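Local coordinates for membrane protein (Acinetobacter baumannii AB307-0294, PDB 5DL5) that probably forms a beta-barrel channel of the OprD porin family in the outer membrane, through which small solutes, possibly including antibiotics, cross the outer membrane, at residues Ser60-Phe65 / Thr122-Thr127; Pro133-Asn138 / Glu145-Thr150; Phe167-Met172 / Ile176-Asp181; Leu216-Ala221 / Asn309-Gln314; Ser240-Lys245 / Val302-Gly307. All coordinates share one frame; numbering follows the deposited sequence.

Contact 1 of 5, residues Ser60-Phe65 / Thr122-Thr127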
# COMPACT_ATOMS: atom_id res chain seq x y z
N SER A 60 -13.47 -4.97 11.83
CA SER A 60 -12.41 -5.91 12.29
C SER A 60 -12.72 -6.44 13.65
O SER A 60 -12.94 -5.61 14.58
CB SER A 60 -10.99 -5.29 12.33
OG SER A 60 -10.11 -6.34 12.85
N ILE A 61 -12.83 -7.79 13.77
CA ILE A 61 -13.16 -8.47 15.07
C ILE A 61 -12.12 -9.57 15.24
O ILE A 61 -11.76 -10.29 14.23
CB ILE A 61 -14.58 -9.03 15.11
CG1 ILE A 61 -15.57 -7.89 15.08
CG2 ILE A 61 -14.92 -9.78 16.43
CD1 ILE A 61 -16.96 -8.43 14.85
N GLU A 62 -11.51 -9.57 16.44
CA GLU A 62 -10.44 -10.52 16.80
C GLU A 62 -10.84 -11.00 18.19
O GLU A 62 -10.88 -10.17 19.09
CB GLU A 62 -9.09 -9.83 16.85
CG GLU A 62 -8.47 -9.49 15.45
CD GLU A 62 -8.28 -10.77 14.60
OE1 GLU A 62 -8.11 -11.94 15.09
OE2 GLU A 62 -8.35 -10.66 13.37
N SER A 63 -11.15 -12.30 18.32
CA SER A 63 -11.33 -12.93 19.59
C SER A 63 -10.02 -12.87 20.36
O SER A 63 -9.01 -12.63 19.76
CB SER A 63 -11.74 -14.40 19.49
OG SER A 63 -10.75 -15.26 19.03
N GLY A 64 -10.06 -13.07 21.65
CA GLY A 64 -8.85 -13.41 22.28
C GLY A 64 -8.46 -14.89 22.02
O GLY A 64 -9.13 -15.60 21.28
N PHE A 65 -7.45 -15.39 22.75
CA PHE A 65 -7.03 -16.79 22.61
C PHE A 65 -7.50 -17.52 23.85
O PHE A 65 -7.41 -17.05 25.01
CB PHE A 65 -5.49 -17.00 22.36
CG PHE A 65 -4.99 -16.55 21.02
CD1 PHE A 65 -4.62 -15.22 20.85
CD2 PHE A 65 -4.85 -17.44 19.93
CE1 PHE A 65 -4.11 -14.79 19.65
CE2 PHE A 65 -4.29 -16.98 18.70
CZ PHE A 65 -3.99 -15.62 18.55
N THR A 122 2.19 -17.23 16.39
CA THR A 122 0.81 -17.33 15.97
C THR A 122 0.75 -17.86 14.54
O THR A 122 1.64 -17.56 13.69
CB THR A 122 0.19 -15.95 16.08
OG1 THR A 122 0.28 -15.55 17.45
CG2 THR A 122 -1.30 -15.92 15.73
N VAL A 123 -0.27 -18.68 14.25
CA VAL A 123 -0.62 -19.08 12.90
C VAL A 123 -2.06 -18.66 12.64
O VAL A 123 -2.96 -18.91 13.43
CB VAL A 123 -0.45 -20.60 12.64
CG1 VAL A 123 -0.69 -20.96 11.15
CG2 VAL A 123 0.98 -21.06 13.03
N ARG A 124 -2.30 -17.97 11.55
CA ARG A 124 -3.64 -17.57 11.17
C ARG A 124 -3.97 -18.13 9.79
O ARG A 124 -3.22 -17.88 8.81
CB ARG A 124 -3.72 -16.10 11.19
CG ARG A 124 -5.03 -15.52 10.75
CD ARG A 124 -5.00 -14.02 10.73
NE ARG A 124 -4.72 -13.34 11.98
CZ ARG A 124 -5.66 -13.02 12.88
NH1 ARG A 124 -6.94 -13.45 12.76
NH2 ARG A 124 -5.32 -12.34 13.99
N TYR A 125 -5.11 -18.78 9.69
CA TYR A 125 -5.59 -19.35 8.48
C TYR A 125 -6.97 -18.73 8.10
O TYR A 125 -7.93 -18.80 8.89
CB TYR A 125 -5.77 -20.84 8.71
CG TYR A 125 -6.41 -21.45 7.49
CD1 TYR A 125 -5.82 -21.31 6.21
CD2 TYR A 125 -7.56 -22.20 7.59
CE1 TYR A 125 -6.38 -21.88 5.09
CE2 TYR A 125 -8.13 -22.79 6.47
CZ TYR A 125 -7.52 -22.63 5.24
OH TYR A 125 -8.04 -23.22 4.16
N GLY A 126 -7.04 -18.16 6.92
CA GLY A 126 -8.22 -17.60 6.39
C GLY A 126 -8.01 -16.23 5.81
O GLY A 126 -6.94 -15.92 5.29
N THR A 127 -9.07 -15.43 5.83
CA THR A 127 -9.10 -14.12 5.22
C THR A 127 -8.45 -13.08 6.09
O THR A 127 -8.80 -12.99 7.26
CB THR A 127 -10.55 -13.68 4.97
OG1 THR A 127 -11.10 -14.71 4.19
CG2 THR A 127 -10.61 -12.50 3.94
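E62 and R124 sit 11.3 Å apart at their CA atoms, and F65 and T122 10.3 Å, so the two backbones do not pair and only side chains bridge them. This suits the curved wall of a porin beta-barrel: strands 50-62 and 121-125 are separated by strands 70-83 and 106-118, and contact across them is consistent with side chains on the concave, channel side. E62 and R124 approach from opposite directions and form a salt bridge. R124 NH1 donates to E62 OE1 at 3.0 Å with an N-H...O angle of 147°, the oxygen lying at the guanidinium edge in its plane; R124 NH2 adds a weak bond to the same E62 OE1. NH1 arrives on the syn side but tilted out of the carboxylate plane, which stands 86° from the guanidinium, so the groups meet crosswise, not as a flat two-on-two pair. A bend at chi2 (-60°) brings the E62 carboxylate forward from a backbone that does not point it there. E62 OE1 is shared with K115 of strand 106-118, its strongest polar partner, in another salt bridge, and S113 OG pairs with R124 NH1. The other touch is apolar: F65 CZ lies 3.9 Å from T122 CG2.

Contact 2 of 5, residues Pro133-Asn138 / Glu145-Thr150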
# COMPACT_ATOMS: atom_id res chain seq x y z
N PRO A 133 6.05 -5.82 3.22
CA PRO A 133 6.44 -4.95 2.15
C PRO A 133 6.34 -5.56 0.71
O PRO A 133 6.23 -4.80 -0.31
CB PRO A 133 7.89 -4.62 2.48
CG PRO A 133 8.04 -4.74 3.97
CD PRO A 133 7.10 -5.89 4.28
N VAL A 134 6.57 -6.87 0.66
CA VAL A 134 6.50 -7.62 -0.64
C VAL A 134 5.11 -8.07 -1.03
O VAL A 134 4.91 -8.42 -2.22
CB VAL A 134 7.46 -8.87 -0.71
CG1 VAL A 134 8.90 -8.42 -0.67
CG2 VAL A 134 7.11 -9.85 0.37
N LEU A 135 4.14 -7.96 -0.12
CA LEU A 135 2.77 -8.38 -0.40
C LEU A 135 1.79 -7.66 0.49
O LEU A 135 1.48 -8.16 1.53
CB LEU A 135 2.61 -9.90 -0.14
CG LEU A 135 1.32 -10.53 -0.67
CD1 LEU A 135 1.42 -10.60 -2.17
CD2 LEU A 135 1.12 -11.94 -0.16
N ALA A 136 1.47 -6.42 0.14
CA ALA A 136 0.80 -5.52 1.05
C ALA A 136 -0.63 -5.20 0.47
O ALA A 136 -0.79 -4.79 -0.73
CB ALA A 136 1.61 -4.23 1.22
N SER A 137 -1.60 -5.37 1.34
CA SER A 137 -2.98 -4.97 1.06
C SER A 137 -3.12 -3.50 0.86
O SER A 137 -2.68 -2.66 1.68
CB SER A 137 -3.88 -5.41 2.22
OG SER A 137 -4.04 -6.80 2.14
N ASN A 138 -3.75 -3.17 -0.21
CA ASN A 138 -4.38 -1.81 -0.32
C ASN A 138 -5.14 -1.38 0.92
O ASN A 138 -6.05 -2.06 1.37
CB ASN A 138 -5.44 -1.76 -1.44
CG ASN A 138 -5.85 -0.31 -1.81
OD1 ASN A 138 -5.09 0.66 -1.61
ND2 ASN A 138 -7.05 -0.15 -2.33
N GLU A 145 -7.84 -4.46 0.81
CA GLU A 145 -7.58 -5.64 0.04
C GLU A 145 -7.38 -6.85 0.96
O GLU A 145 -6.77 -6.70 2.04
CB GLU A 145 -6.32 -5.38 -0.83
CG GLU A 145 -5.82 -6.58 -1.63
CD GLU A 145 -4.56 -6.27 -2.43
OE1 GLU A 145 -3.98 -5.17 -2.22
OE2 GLU A 145 -4.32 -7.08 -3.38
N TYR A 146 -7.99 -8.00 0.60
CA TYR A 146 -7.92 -9.21 1.43
C TYR A 146 -7.16 -10.29 0.81
O TYR A 146 -7.34 -10.60 -0.37
CB TYR A 146 -9.34 -9.80 1.85
CG TYR A 146 -10.20 -8.80 2.65
CD1 TYR A 146 -9.76 -8.28 3.82
CD2 TYR A 146 -11.44 -8.33 2.19
CE1 TYR A 146 -10.48 -7.39 4.56
CE2 TYR A 146 -12.24 -7.43 2.95
CZ TYR A 146 -11.72 -6.94 4.12
OH TYR A 146 -12.36 -6.06 4.98
N PHE A 147 -6.36 -10.98 1.60
CA PHE A 147 -5.71 -12.22 1.12
C PHE A 147 -6.24 -13.44 1.90
O PHE A 147 -6.57 -13.29 3.02
CB PHE A 147 -4.22 -12.07 1.28
CG PHE A 147 -3.57 -11.18 0.24
CD1 PHE A 147 -3.17 -11.70 -1.02
CD2 PHE A 147 -3.37 -9.85 0.52
CE1 PHE A 147 -2.48 -10.90 -1.91
CE2 PHE A 147 -2.73 -9.04 -0.42
CZ PHE A 147 -2.32 -9.55 -1.63
N THR A 148 -6.32 -14.60 1.27
CA THR A 148 -6.70 -15.81 1.92
C THR A 148 -5.55 -16.81 1.88
O THR A 148 -5.05 -17.13 0.85
CB THR A 148 -7.95 -16.43 1.28
OG1 THR A 148 -8.97 -15.44 1.18
CG2 THR A 148 -8.54 -17.70 2.09
N GLY A 149 -5.22 -17.32 3.06
CA GLY A 149 -4.18 -18.35 3.19
C GLY A 149 -3.73 -18.39 4.61
O GLY A 149 -4.56 -18.10 5.48
N THR A 150 -2.45 -18.74 4.84
CA THR A 150 -1.93 -19.04 6.14
C THR A 150 -0.70 -18.19 6.43
O THR A 150 0.15 -18.12 5.55
CB THR A 150 -1.45 -20.53 6.22
OG1 THR A 150 -2.55 -21.32 5.96
CG2 THR A 150 -1.01 -20.98 7.75
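The loop that folds inward between barrel strands 121-125 and 150-157 matches in topology the third loop of OprD-type porins, which narrows the channel, and here its two limbs, P133-N138 and E145-T150, pack together. N138 and E145 exchange two hydrogen bonds. E145 N donates to N138 O at 3.0 Å, in the carbonyl plane on a lone pair, while N138 N reaches E145 OE1 at 2.8 Å and is almost straight (173°), using the anti lone pair of that oxygen. E145 gets there by an extended chain, with CG anti to the backbone N (chi1 175°), which lays the carboxylate back along the opposing backbone. F313 N is another donor to E145 OE1. The other oxygen, E145 OE2, lies close to D170 OD1, a buried approach of two carboxylates that may be eased by a shared proton.

S137 OG gives a third bond, 2.7 Å to E145 O, approaching from above the carbonyl plane rather than on a lone pair; it also pairs with L130 N. The same hydroxyl oxygen stands at the edge of the F147 ring, in its plane, 3.5 Å from F147 CD2. L135 instead covers a face of that ring: its CG makes a CH-pi contact, 4.3 Å from the F147 centroid and 26° off the normal, with L135 CG 3.9 Å from F147 CZ.

Contact 3 of 5, residues Phe167-Met172 / Ile176-Asp181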
# COMPACT_ATOMS: atom_id res chain seq x y z
N PHE A 167 -0.37 -17.88 0.43
CA PHE A 167 -1.70 -17.29 0.04
C PHE A 167 -2.14 -17.79 -1.26
O PHE A 167 -1.32 -17.91 -2.20
CB PHE A 167 -1.54 -15.77 0.08
CG PHE A 167 -1.26 -15.30 1.47
CD1 PHE A 167 -2.33 -15.22 2.40
CD2 PHE A 167 0.05 -15.14 1.92
CE1 PHE A 167 -2.11 -14.91 3.72
CE2 PHE A 167 0.28 -14.82 3.27
CZ PHE A 167 -0.80 -14.72 4.16
N THR A 168 -3.43 -18.12 -1.36
CA THR A 168 -3.98 -18.59 -2.61
C THR A 168 -5.15 -17.75 -3.15
O THR A 168 -5.68 -18.08 -4.19
CB THR A 168 -4.58 -20.08 -2.51
OG1 THR A 168 -5.44 -20.05 -1.39
CG2 THR A 168 -3.41 -21.09 -2.30
N LYS A 169 -5.56 -16.71 -2.45
CA LYS A 169 -6.58 -15.83 -3.02
C LYS A 169 -6.18 -14.41 -2.72
O LYS A 169 -5.62 -14.15 -1.64
CB LYS A 169 -7.99 -16.06 -2.43
CG LYS A 169 -8.55 -17.53 -2.77
CD LYS A 169 -10.04 -17.55 -2.29
CE LYS A 169 -10.69 -18.87 -2.62
NZ LYS A 169 -12.13 -18.55 -2.24
N ASP A 170 -6.56 -13.53 -3.63
CA ASP A 170 -6.33 -12.08 -3.44
C ASP A 170 -7.57 -11.37 -3.89
O ASP A 170 -8.00 -11.58 -4.97
CB ASP A 170 -5.11 -11.69 -4.26
CG ASP A 170 -4.87 -10.14 -4.32
OD1 ASP A 170 -5.36 -9.42 -3.46
OD2 ASP A 170 -4.24 -9.69 -5.27
N GLN A 171 -8.19 -10.62 -2.99
CA GLN A 171 -9.45 -9.92 -3.31
C GLN A 171 -9.22 -8.38 -3.16
O GLN A 171 -9.18 -7.86 -2.05
CB GLN A 171 -10.60 -10.36 -2.35
CG GLN A 171 -11.95 -9.68 -2.78
CD GLN A 171 -13.22 -10.14 -1.99
OE1 GLN A 171 -13.14 -10.65 -0.94
NE2 GLN A 171 -14.33 -9.86 -2.49
N MET A 172 -9.06 -7.71 -4.30
CA MET A 172 -8.73 -6.29 -4.28
C MET A 172 -9.99 -5.48 -3.92
O MET A 172 -11.14 -5.98 -3.93
CB MET A 172 -8.20 -5.81 -5.64
CG MET A 172 -6.77 -5.31 -5.53
SD MET A 172 -6.63 -3.87 -4.47
CE MET A 172 -7.35 -2.61 -5.56
N ILE A 176 -15.66 -7.85 -6.24
CA ILE A 176 -16.69 -8.70 -5.52
C ILE A 176 -16.30 -10.20 -5.41
O ILE A 176 -16.61 -10.84 -4.43
CB ILE A 176 -18.05 -8.66 -6.32
CG1 ILE A 176 -18.51 -7.23 -6.51
CG2 ILE A 176 -19.12 -9.59 -5.75
CD1 ILE A 176 -18.50 -6.48 -5.22
N ASN A 177 -15.65 -10.72 -6.44
CA ASN A 177 -15.17 -12.12 -6.47
C ASN A 177 -14.12 -12.23 -5.43
O ASN A 177 -13.34 -11.25 -5.23
CB ASN A 177 -14.56 -12.37 -7.84
CG ASN A 177 -14.30 -13.84 -8.15
OD1 ASN A 177 -13.28 -14.47 -7.74
ND2 ASN A 177 -15.21 -14.41 -8.97
N THR A 178 -14.02 -13.39 -4.79
CA THR A 178 -13.06 -13.58 -3.70
C THR A 178 -11.60 -13.83 -4.18
O THR A 178 -10.72 -13.77 -3.41
CB THR A 178 -13.51 -14.74 -2.83
OG1 THR A 178 -13.65 -15.87 -3.70
CG2 THR A 178 -14.94 -14.46 -2.30
N ASP A 179 -11.35 -14.09 -5.44
CA ASP A 179 -10.03 -14.26 -5.93
C ASP A 179 -9.89 -13.42 -7.22
O ASP A 179 -10.09 -13.91 -8.38
CB ASP A 179 -9.69 -15.74 -6.17
CG ASP A 179 -8.19 -15.97 -6.35
OD1 ASP A 179 -7.41 -15.03 -6.08
OD2 ASP A 179 -7.71 -17.10 -6.75
N ALA A 180 -9.63 -12.13 -7.00
CA ALA A 180 -9.55 -11.13 -8.13
C ALA A 180 -8.78 -9.91 -7.74
O ALA A 180 -9.16 -9.19 -6.84
CB ALA A 180 -10.95 -10.76 -8.71
N ASP A 181 -7.64 -9.71 -8.38
CA ASP A 181 -6.78 -8.54 -8.11
C ASP A 181 -7.35 -7.34 -8.87
O ASP A 181 -8.49 -7.41 -9.33
CB ASP A 181 -5.31 -8.91 -8.49
CG ASP A 181 -5.02 -8.96 -10.00
OD1 ASP A 181 -5.92 -8.79 -10.90
OD2 ASP A 181 -3.82 -9.16 -10.34
O HOH W 1 -17.37 -10.29 -2.11
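M172 N donates to A180 O at 2.9 Å, nearly straight (174°), and A180 N returns a more bent 2.7 Å bond to D170 O; together they make a single bridge between Q171 and A180. The N of the same D170 turns to a side chain, binding D179 OD1 at 3.0 Å from above the carboxylate plane. With CG opposite its own backbone N (chi1 -165°), D179 lies back over K169, whose CA is 3.3 Å from D179 OD1. K169 NZ reaches T178 OG1 only weakly, and Q171 runs alongside N177, with Q171 CG 3.2 Å from N177 O. In the next shell N177 OD1 accepts from D179 N at 3.0 Å in an Asx turn, consistent with fixing the chain ahead of D179, and L187 N also holds D179 OD1. D181 turns its carboxylate to A310 N. The contact folds a loop over the end of strand 160-171, which lies between strands 146-148 and 190-200 and carries a classic beta bulge, T168 and K169 together opposing T148.

Contact 4 of 5, residues Leu216-Ala221 / Asn309-Gln314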
# COMPACT_ATOMS: atom_id res chain seq x y z
N LEU A 216 6.13 -13.97 -10.32
CA LEU A 216 7.27 -13.25 -10.03
C LEU A 216 7.90 -13.70 -8.72
O LEU A 216 7.22 -14.31 -7.89
CB LEU A 216 6.96 -11.76 -9.89
CG LEU A 216 5.86 -11.29 -8.90
CD1 LEU A 216 6.42 -10.80 -7.58
CD2 LEU A 216 5.21 -10.05 -9.48
N GLU A 217 9.15 -13.31 -8.57
CA GLU A 217 9.94 -13.43 -7.37
C GLU A 217 10.33 -12.04 -6.98
O GLU A 217 10.67 -11.20 -7.85
CB GLU A 217 11.18 -14.36 -7.58
CG GLU A 217 10.76 -15.72 -8.09
CD GLU A 217 11.92 -16.65 -8.51
OE1 GLU A 217 13.06 -16.19 -8.94
OE2 GLU A 217 11.64 -17.88 -8.46
N ARG A 218 10.24 -11.76 -5.70
CA ARG A 218 10.50 -10.43 -5.22
C ARG A 218 11.14 -10.42 -3.86
O ARG A 218 10.74 -11.21 -3.00
CB ARG A 218 9.22 -9.60 -5.22
CG ARG A 218 9.40 -8.18 -4.73
CD ARG A 218 8.33 -7.24 -5.32
NE ARG A 218 7.09 -7.46 -4.77
CZ ARG A 218 5.87 -7.24 -5.38
NH1 ARG A 218 5.72 -6.89 -6.65
NH2 ARG A 218 4.83 -7.56 -4.69
N HIS A 219 12.19 -9.62 -3.71
CA HIS A 219 12.80 -9.40 -2.43
C HIS A 219 12.80 -7.95 -2.06
O HIS A 219 12.90 -7.10 -2.96
CB HIS A 219 14.22 -10.00 -2.45
CG HIS A 219 14.24 -11.49 -2.72
ND1 HIS A 219 14.32 -12.02 -3.99
CD2 HIS A 219 14.11 -12.55 -1.88
CE1 HIS A 219 14.28 -13.34 -3.92
NE2 HIS A 219 14.14 -13.68 -2.65
N TYR A 220 12.74 -7.65 -0.77
CA TYR A 220 12.70 -6.26 -0.25
C TYR A 220 13.70 -6.26 0.90
O TYR A 220 13.77 -7.20 1.69
CB TYR A 220 11.33 -5.89 0.29
CG TYR A 220 11.22 -4.58 1.08
CD1 TYR A 220 11.05 -3.36 0.43
CD2 TYR A 220 11.28 -4.59 2.44
CE1 TYR A 220 10.95 -2.20 1.11
CE2 TYR A 220 11.24 -3.39 3.14
CZ TYR A 220 10.99 -2.25 2.47
OH TYR A 220 10.90 -1.07 3.11
N ALA A 221 14.43 -5.16 1.03
CA ALA A 221 15.28 -4.90 2.20
C ALA A 221 15.08 -3.44 2.63
O ALA A 221 14.87 -2.56 1.80
CB ALA A 221 16.77 -5.08 1.79
N ASN A 309 -0.10 -8.67 -10.84
CA ASN A 309 -0.09 -10.18 -10.82
C ASN A 309 -0.45 -10.63 -9.41
O ASN A 309 0.33 -11.40 -8.78
CB ASN A 309 1.39 -10.64 -11.14
CG ASN A 309 1.89 -10.25 -12.53
OD1 ASN A 309 1.55 -10.90 -13.45
ND2 ASN A 309 2.66 -9.17 -12.67
N ALA A 310 -1.53 -10.08 -8.84
CA ALA A 310 -2.05 -10.49 -7.58
C ALA A 310 -1.02 -10.42 -6.47
O ALA A 310 -0.92 -11.28 -5.62
CB ALA A 310 -2.69 -11.84 -7.71
N ASP A 311 -0.22 -9.35 -6.51
CA ASP A 311 0.97 -9.20 -5.72
C ASP A 311 0.89 -8.04 -4.72
O ASP A 311 1.93 -7.64 -4.25
CB ASP A 311 2.26 -9.07 -6.64
CG ASP A 311 2.17 -7.94 -7.62
OD1 ASP A 311 1.08 -7.74 -8.27
OD2 ASP A 311 3.16 -7.17 -7.75
N GLY A 312 -0.32 -7.56 -4.43
CA GLY A 312 -0.46 -6.56 -3.46
C GLY A 312 -0.46 -5.19 -4.11
O GLY A 312 0.57 -4.74 -4.64
N PHE A 313 -1.62 -4.53 -4.01
CA PHE A 313 -1.76 -3.19 -4.49
C PHE A 313 -0.93 -2.13 -3.73
O PHE A 313 -0.77 -1.06 -4.18
CB PHE A 313 -3.27 -2.87 -4.51
CG PHE A 313 -3.63 -1.61 -5.22
CD1 PHE A 313 -3.82 -1.63 -6.55
CD2 PHE A 313 -3.74 -0.44 -4.54
CE1 PHE A 313 -4.16 -0.48 -7.24
CE2 PHE A 313 -4.13 0.72 -5.20
CZ PHE A 313 -4.34 0.68 -6.55
N GLN A 314 -0.46 -2.38 -2.51
CA GLN A 314 0.25 -1.44 -1.76
C GLN A 314 1.71 -1.89 -1.59
O GLN A 314 2.41 -1.41 -0.68
CB GLN A 314 -0.42 -1.29 -0.37
CG GLN A 314 -0.11 0.01 0.33
CD GLN A 314 -1.30 0.43 1.19
OE1 GLN A 314 -2.33 0.78 0.70
NE2 GLN A 314 -1.18 0.27 2.49
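D311 OD2 is gripped by two donors, R218 NH1 at 2.8 Å across the contact and G307 N from its own loop. The R218 bond, also the salt bridge, runs at 158° into the anti lone pair of the carboxylate oxygen, with D311 OD2 close to the guanidinium plane. R218 grips end-on with both terminal nitrogens: NH2 donates at 2.9 Å to the backbone D311 O in that carbonyl's plane, and the same NH2 also serves V134 O. The arginine therefore straddles side chain and main chain of a single residue, its guanidinium turned 37° from the carboxylate. A bend at chi3 (72°) in R218 swings the group across D311. The arginine stems from barrel strand 216-229, while N309-Q314 belongs to the long loop between strands 289-300 and 332-341, which by topology corresponds to the seventh loop of OprD porins, folded into the channel. Within the loop, N309 N also bonds D311 OD1 at 3.0 Å, from above the carboxylate plane. L216, two residues before R218 on the strand, sets its CD1 4.0 Å over the guanidinium plane, toward the rim, and its CD2 is 3.9 Å from D311 OD2.

Contact 5 of 5, residues Ser240-Lys245 / Val302-Gly307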
# COMPACT_ATOMS: atom_id res chain seq x y z
N SER A 240 15.92 1.80 1.22
CA SER A 240 14.93 0.81 0.91
C SER A 240 15.18 0.30 -0.52
O SER A 240 15.62 1.07 -1.40
CB SER A 240 13.50 1.39 0.97
OG SER A 240 13.21 1.68 2.33
N GLY A 241 14.82 -0.95 -0.80
CA GLY A 241 14.77 -1.41 -2.18
C GLY A 241 14.09 -2.76 -2.50
O GLY A 241 13.85 -3.53 -1.60
N TYR A 242 13.62 -2.88 -3.75
CA TYR A 242 13.12 -4.18 -4.22
C TYR A 242 13.93 -4.70 -5.42
O TYR A 242 14.35 -3.94 -6.34
CB TYR A 242 11.69 -4.11 -4.70
CG TYR A 242 10.65 -3.71 -3.70
CD1 TYR A 242 10.31 -2.38 -3.56
CD2 TYR A 242 9.91 -4.69 -3.02
CE1 TYR A 242 9.25 -2.01 -2.70
CE2 TYR A 242 8.95 -4.36 -2.09
CZ TYR A 242 8.60 -2.99 -1.95
OH TYR A 242 7.62 -2.68 -1.11
N HIS A 243 14.07 -5.99 -5.40
CA HIS A 243 14.48 -6.75 -6.57
C HIS A 243 13.33 -7.68 -7.05
O HIS A 243 12.88 -8.55 -6.28
CB HIS A 243 15.73 -7.53 -6.22
CG HIS A 243 16.14 -8.50 -7.26
ND1 HIS A 243 16.80 -8.11 -8.40
CD2 HIS A 243 15.88 -9.83 -7.41
CE1 HIS A 243 17.05 -9.18 -9.16
NE2 HIS A 243 16.47 -10.22 -8.59
N THR A 244 12.92 -7.55 -8.31
CA THR A 244 11.82 -8.35 -8.83
C THR A 244 12.19 -9.03 -10.11
O THR A 244 12.66 -8.42 -11.07
CB THR A 244 10.59 -7.46 -9.12
OG1 THR A 244 10.26 -6.73 -7.96
CG2 THR A 244 9.30 -8.34 -9.57
N LYS A 245 11.95 -10.31 -10.17
CA LYS A 245 12.06 -11.07 -11.39
C LYS A 245 10.67 -11.52 -11.77
O LYS A 245 9.98 -12.28 -11.03
CB LYS A 245 12.98 -12.30 -11.23
CG LYS A 245 13.26 -12.91 -12.58
CD LYS A 245 14.28 -14.04 -12.51
CE LYS A 245 13.66 -15.19 -11.69
NZ LYS A 245 14.07 -16.55 -12.16
N VAL A 302 12.72 -3.59 -17.02
CA VAL A 302 11.35 -3.28 -16.79
C VAL A 302 11.36 -2.34 -15.67
O VAL A 302 12.26 -2.39 -14.82
CB VAL A 302 10.48 -4.62 -16.54
CG1 VAL A 302 10.88 -5.34 -15.25
CG2 VAL A 302 8.99 -4.36 -16.49
N GLY A 303 10.30 -1.52 -15.59
CA GLY A 303 10.00 -0.80 -14.37
C GLY A 303 9.46 -1.65 -13.22
O GLY A 303 9.38 -2.86 -13.32
N TYR A 304 9.18 -1.00 -12.10
CA TYR A 304 8.62 -1.62 -10.90
C TYR A 304 7.09 -1.79 -11.11
O TYR A 304 6.28 -1.02 -10.56
CB TYR A 304 9.06 -0.94 -9.62
CG TYR A 304 8.61 -1.66 -8.39
CD1 TYR A 304 8.99 -2.99 -8.19
CD2 TYR A 304 7.73 -1.11 -7.44
CE1 TYR A 304 8.53 -3.71 -7.12
CE2 TYR A 304 7.34 -1.82 -6.29
CZ TYR A 304 7.66 -3.14 -6.17
OH TYR A 304 7.23 -3.99 -5.15
N ASP A 305 6.71 -2.77 -11.95
CA ASP A 305 5.30 -2.90 -12.49
C ASP A 305 4.51 -3.75 -11.42
O ASP A 305 4.14 -4.88 -11.68
CB ASP A 305 5.31 -3.58 -13.85
CG ASP A 305 5.76 -2.70 -15.01
OD1 ASP A 305 6.46 -1.69 -14.82
OD2 ASP A 305 5.62 -3.16 -16.16
N TYR A 306 4.47 -3.23 -10.18
CA TYR A 306 3.81 -3.88 -9.06
C TYR A 306 2.27 -3.86 -9.23
O TYR A 306 1.66 -3.02 -9.93
CB TYR A 306 4.29 -3.33 -7.70
CG TYR A 306 3.59 -2.02 -7.29
CD1 TYR A 306 3.98 -0.80 -7.82
CD2 TYR A 306 2.50 -2.03 -6.45
CE1 TYR A 306 3.33 0.39 -7.49
CE2 TYR A 306 1.86 -0.88 -6.15
CZ TYR A 306 2.26 0.32 -6.69
OH TYR A 306 1.58 1.49 -6.44
N GLY A 307 1.62 -4.78 -8.58
CA GLY A 307 0.15 -4.73 -8.58
C GLY A 307 -0.50 -5.33 -9.78
O GLY A 307 -1.69 -5.31 -9.84
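Y242 and Y304 lie in an offset stack, their planes 19° apart and centroids separated by 4.8 Å. The displacement sets Y304 OH over the middle of the Y242 ring, 3.4 Å above its plane, with the CZ end of the Y304 ring beside it; Y304 CZ is 3.8 Å from Y242 CD1. Y304 OH is bonded to S315 O, consistent with holding it there, and Y242 OH joins both infolded loops, through P133 O and Y317 N. Y304 extends its ring with CG opposite the backbone N (chi1 -174°), crossing the gap from a backbone that does not itself approach: the nearest CA atoms, those of T244 and Y304, are 7.7 Å apart. Y242 and T244 stand two residues apart on barrel strand 233-246 and point to the same side, toward the infolded loop that joins strands 289-300 and 332-341. T244 meets the Y304 ring at its edge, in plane, with OG1 3.6 Å from Y304 CE1. On the face away from Y242, Y306 CB packs 3.6 Å above the Y304 plane. The backbone makes two consecutive inverse gamma turns, centred on Y304 and D305, each closed by a weak backbone bond.

Contact 1 is the surface contact, a salt bridge spanning two intervening strands, whose touching residues are all partly exposed; contacts 2, 4 and 5 are buried, and contact 3 is mixed. Contacts 4 and 5 hold the same infolded loop against neighbouring strands 216-229 and 233-246, the former by a salt bridge and one carbonyl bond, the latter by aromatic stacking without a hydrogen bond across it. Contact 2 lies within the other inward loop and touches contacts 4 and 5 chiefly through its first segment. Contact 3 mixes a single backbone bridge with side-chain bonds to the backbone; it adjoins contact 2 through strands 146-148 and 160-171, and touches contact 4 through both its segments.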